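Local coordinates for odorant binding protein OBP69a (Ceratitis capitata, PDB 6HHE), which probably binds odorants and carries them as a small, secreted, all-helical protein of the PBP/GOBP family, at residues A[24-29]-A[120-124]. Numbering follows the deposited sequence.
Sequences VTEDLF and TTFSE
Phe-29, near the start of helix 26-35, lays its ring against Ser-123 of the C-terminal tail that follows helix 112-121, and the contact can be traced outward from CB. Phe-29 CB lies 3.8 Å from Ser-123 OG. A chi1 of -68°, which sets CG anti to the carbonyl carbon, directs the ring to the tail, and Ser-123 CA sits over its face as a CH-pi contact, 4.2 Å from the centroid of the Phe-29 ring and only 11° off the normal. Further out, CD2 of Phe-29 comes within 3.8 Å of Glu-124 N, while on the other flank its CE1 approaches Phe-122 O at the same separation; CZ, the tip, is slightly farther from that carbonyl. Were Phe-29 cut back to an alanine, Ser-123 CA would probably lose the ring face it rests on and a gap would open beside the tail. Beside the ring, Glu-26 is bent at chi2, bringing its OE2 4.0 Å from OE1 of the poorly ordered Glu-124. The two carboxylate planes stand 85° apart as modelled, and if both groups are ionised their proximity is likely to be unfavourable. Phe-122, at the centre of an inverse gamma turn, leads the chain out of helix 112-121. Phe-29 also meets Phe-47 edge-to-face and touches Leu-44, both on helix 42-55. Lys-12 of helix 10-22 hydrogen-bonds Ser-123 O, so the tail joins helix 10-22 to the start of helix 26-35.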
ATOM      1  N   VAL A  24       0.499   9.176  10.911  1.00 22.87           N
ATOM      2  CA  VAL A  24      -0.859   8.961  10.406  1.00 24.06           C
ATOM      3  C   VAL A  24      -1.808   8.731  11.574  1.00 24.39           C
ATOM      4  O   VAL A  24      -1.446   8.097  12.585  1.00 27.00           O
ATOM      5  CB  VAL A  24      -0.891   7.788   9.406  1.00 19.44           C
ATOM      6  CG1 VAL A  24      -0.727   6.437  10.103  1.00 23.85           C
ATOM      7  CG2 VAL A  24      -2.167   7.778   8.562  1.00 21.71           C
ATOM      8  N   THR A  25      -3.017   9.271  11.464  1.00 23.12           N
ATOM      9  CA  THR A  25      -4.008   9.190  12.522  1.00 23.25           C
ATOM     10  C   THR A  25      -5.226   8.404  12.048  1.00 27.83           C
ATOM     11  O   THR A  25      -5.487   8.264  10.839  1.00 24.27           O
ATOM     12  CB  THR A  25      -4.405  10.579  13.019  1.00 26.75           C
ATOM     13  OG1 THR A  25      -4.603  11.449  11.903  1.00 30.78           O
ATOM     14  CG2 THR A  25      -3.313  11.170  13.876  1.00 33.06           C
ATOM     15  N   GLU A  26      -5.955   7.839  13.017  1.00 26.87           N
ATOM     16  CA  GLU A  26      -7.092   6.972  12.701  1.00 30.16           C
ATOM     17  C   GLU A  26      -8.165   7.680  11.876  1.00 25.67           C
ATOM     18  O   GLU A  26      -8.817   7.037  11.047  1.00 28.89           O
ATOM     19  CB  GLU A  26      -7.698   6.410  13.989  1.00 43.91           C
ATOM     20  CG  GLU A  26      -8.872   5.421  13.801  1.00 62.74           C
ATOM     21  CD  GLU A  26      -8.527   4.168  12.981  1.00 76.15           C
ATOM     22  OE1 GLU A  26      -9.461   3.505  12.464  1.00 81.19           O
ATOM     23  OE2 GLU A  26      -7.332   3.838  12.849  1.00 76.38           O
ATOM     24  N   ASP A  27      -8.342   8.996  12.043  1.00 26.33           N
ATOM     25  CA  ASP A  27      -9.327   9.720  11.239  1.00 25.72           C
ATOM     26  C   ASP A  27      -9.061   9.592   9.745  1.00 24.02           C
ATOM     27  O   ASP A  27     -10.020   9.543   8.955  1.00 23.74           O
ATOM     28  CB  ASP A  27      -9.388  11.187  11.653  1.00 30.59           C
ATOM     29  CG  ASP A  27      -8.090  11.904  11.427  1.00 41.54           C
ATOM     30  OD1 ASP A  27      -7.122  11.534  12.111  1.00 41.15           O
ATOM     31  OD2 ASP A  27      -8.029  12.818  10.580  1.00 37.02           O
ATOM     32  N   LEU A  28      -7.791   9.491   9.341  1.00 23.10           N
ATOM     33  CA  LEU A  28      -7.468   9.336   7.926  1.00 18.78           C
ATOM     34  C   LEU A  28      -7.879   7.970   7.411  1.00 20.85           C
ATOM     35  O   LEU A  28      -8.384   7.854   6.286  1.00 20.51           O
ATOM     36  CB  LEU A  28      -5.991   9.579   7.659  1.00 18.28           C
ATOM     37  CG  LEU A  28      -5.514  10.982   8.037  1.00 19.96           C
ATOM     38  CD1 LEU A  28      -4.042  11.162   7.828  1.00 21.72           C
ATOM     39  CD2 LEU A  28      -6.292  12.022   7.230  1.00 23.89           C
ATOM     40  N   PHE A  29      -7.649   6.925   8.201  1.00 22.57           N
ATOM     41  CA  PHE A  29      -8.088   5.593   7.790  1.00 22.94           C
ATOM     42  C   PHE A  29      -9.609   5.504   7.738  1.00 23.64           C
ATOM     43  O   PHE A  29     -10.188   4.954   6.780  1.00 23.19           O
ATOM     44  CB  PHE A  29      -7.528   4.551   8.761  1.00 22.76           C
ATOM     45  CG  PHE A  29      -6.015   4.364   8.699  1.00 25.29           C
ATOM     46  CD1 PHE A  29      -5.339   4.167   7.502  1.00 28.78           C
ATOM     47  CD2 PHE A  29      -5.278   4.349   9.885  1.00 31.90           C
ATOM     48  CE1 PHE A  29      -3.916   3.958   7.500  1.00 27.89           C
ATOM     49  CE2 PHE A  29      -3.882   4.132   9.879  1.00 29.83           C
ATOM     50  CZ  PHE A  29      -3.208   3.959   8.698  1.00 27.04           C
ATOM     51  N   THR A 120      -8.293  -2.625   5.731  0.52 24.01           N
ATOM     52  CA  THR A 120      -8.719  -2.887   7.095  0.52 23.87           C
ATOM     53  C   THR A 120      -7.567  -3.503   7.885  0.52 26.79           C
ATOM     54  O   THR A 120      -7.387  -3.196   9.073  0.52 35.19           O
ATOM     55  CB  THR A 120      -9.970  -3.765   7.116  0.52 28.31           C
ATOM     56  OG1 THR A 120     -10.872  -3.376   6.067  0.52 34.07           O
ATOM     57  CG2 THR A 120     -10.702  -3.524   8.408  0.52 31.40           C
ATOM     58  N   THR A 121      -6.745  -4.310   7.225  1.00 27.35           N
ATOM     59  CA  THR A 121      -5.621  -4.975   7.886  1.00 30.02           C
ATOM     60  C   THR A 121      -4.605  -3.957   8.359  1.00 44.69           C
ATOM     61  O   THR A 121      -4.322  -3.842   9.559  1.00 43.20           O
ATOM     62  CB  THR A 121      -4.934  -5.932   6.896  1.00 36.46           C
ATOM     63  OG1 THR A 121      -5.816  -6.982   6.490  1.00 36.68           O
ATOM     64  CG2 THR A 121      -3.660  -6.533   7.477  1.00 40.63           C
ATOM     65  N   PHE A 122      -4.042  -3.211   7.410  1.00 39.28           N
ATOM     66  CA  PHE A 122      -3.039  -2.186   7.693  1.00 46.42           C
ATOM     67  C   PHE A 122      -3.727  -0.881   8.092  1.00 44.84           C
ATOM     68  O   PHE A 122      -3.685   0.128   7.392  1.00 42.94           O
ATOM     69  CB  PHE A 122      -2.133  -2.003   6.482  1.00 39.49           C
ATOM     70  CG  PHE A 122      -1.305  -3.237   6.161  1.00 46.85           C
ATOM     71  CD1 PHE A 122      -0.264  -3.622   6.992  1.00 47.48           C
ATOM     72  CD2 PHE A 122      -1.566  -4.013   5.040  1.00 42.06           C
ATOM     73  CE1 PHE A 122       0.501  -4.751   6.711  1.00 39.87           C
ATOM     74  CE2 PHE A 122      -0.794  -5.146   4.763  1.00 39.53           C
ATOM     75  CZ  PHE A 122       0.242  -5.501   5.599  1.00 37.63           C
ATOM     76  N   SER A 123      -4.414  -0.953   9.228  1.00 34.26           N
ATOM     77  CA  SER A 123      -5.185   0.136   9.799  1.00 39.51           C
ATOM     78  C   SER A 123      -5.137   0.019  11.312  1.00 54.35           C
ATOM     79  O   SER A 123      -4.980  -1.074  11.866  1.00 54.84           O
ATOM     80  CB  SER A 123      -6.646   0.115   9.327  1.00 47.51           C
ATOM     81  OG  SER A 123      -7.442   0.968  10.125  1.00 57.86           O
ATOM     82  N   GLU A 124      -5.300   1.157  11.970  1.00 66.72           N
ATOM     83  CA  GLU A 124      -5.149   1.269  13.416  1.00 79.03           C
ATOM     84  C   GLU A 124      -6.432   0.852  14.119  1.00 77.73           C
ATOM     85  O   GLU A 124      -6.687  -0.336  14.291  1.00 78.92           O
ATOM     86  CB  GLU A 124      -4.768   2.708  13.778  1.00 91.00           C
ATOM     87  CG  GLU A 124      -4.311   2.964  15.197  1.00103.85           C
ATOM     88  CD  GLU A 124      -3.866   4.411  15.381  1.00114.36           C
ATOM     89  OE1 GLU A 124      -3.872   5.170  14.385  1.00116.51           O
ATOM     90  OE2 GLU A 124      -3.512   4.795  16.516  1.00118.80           O
TER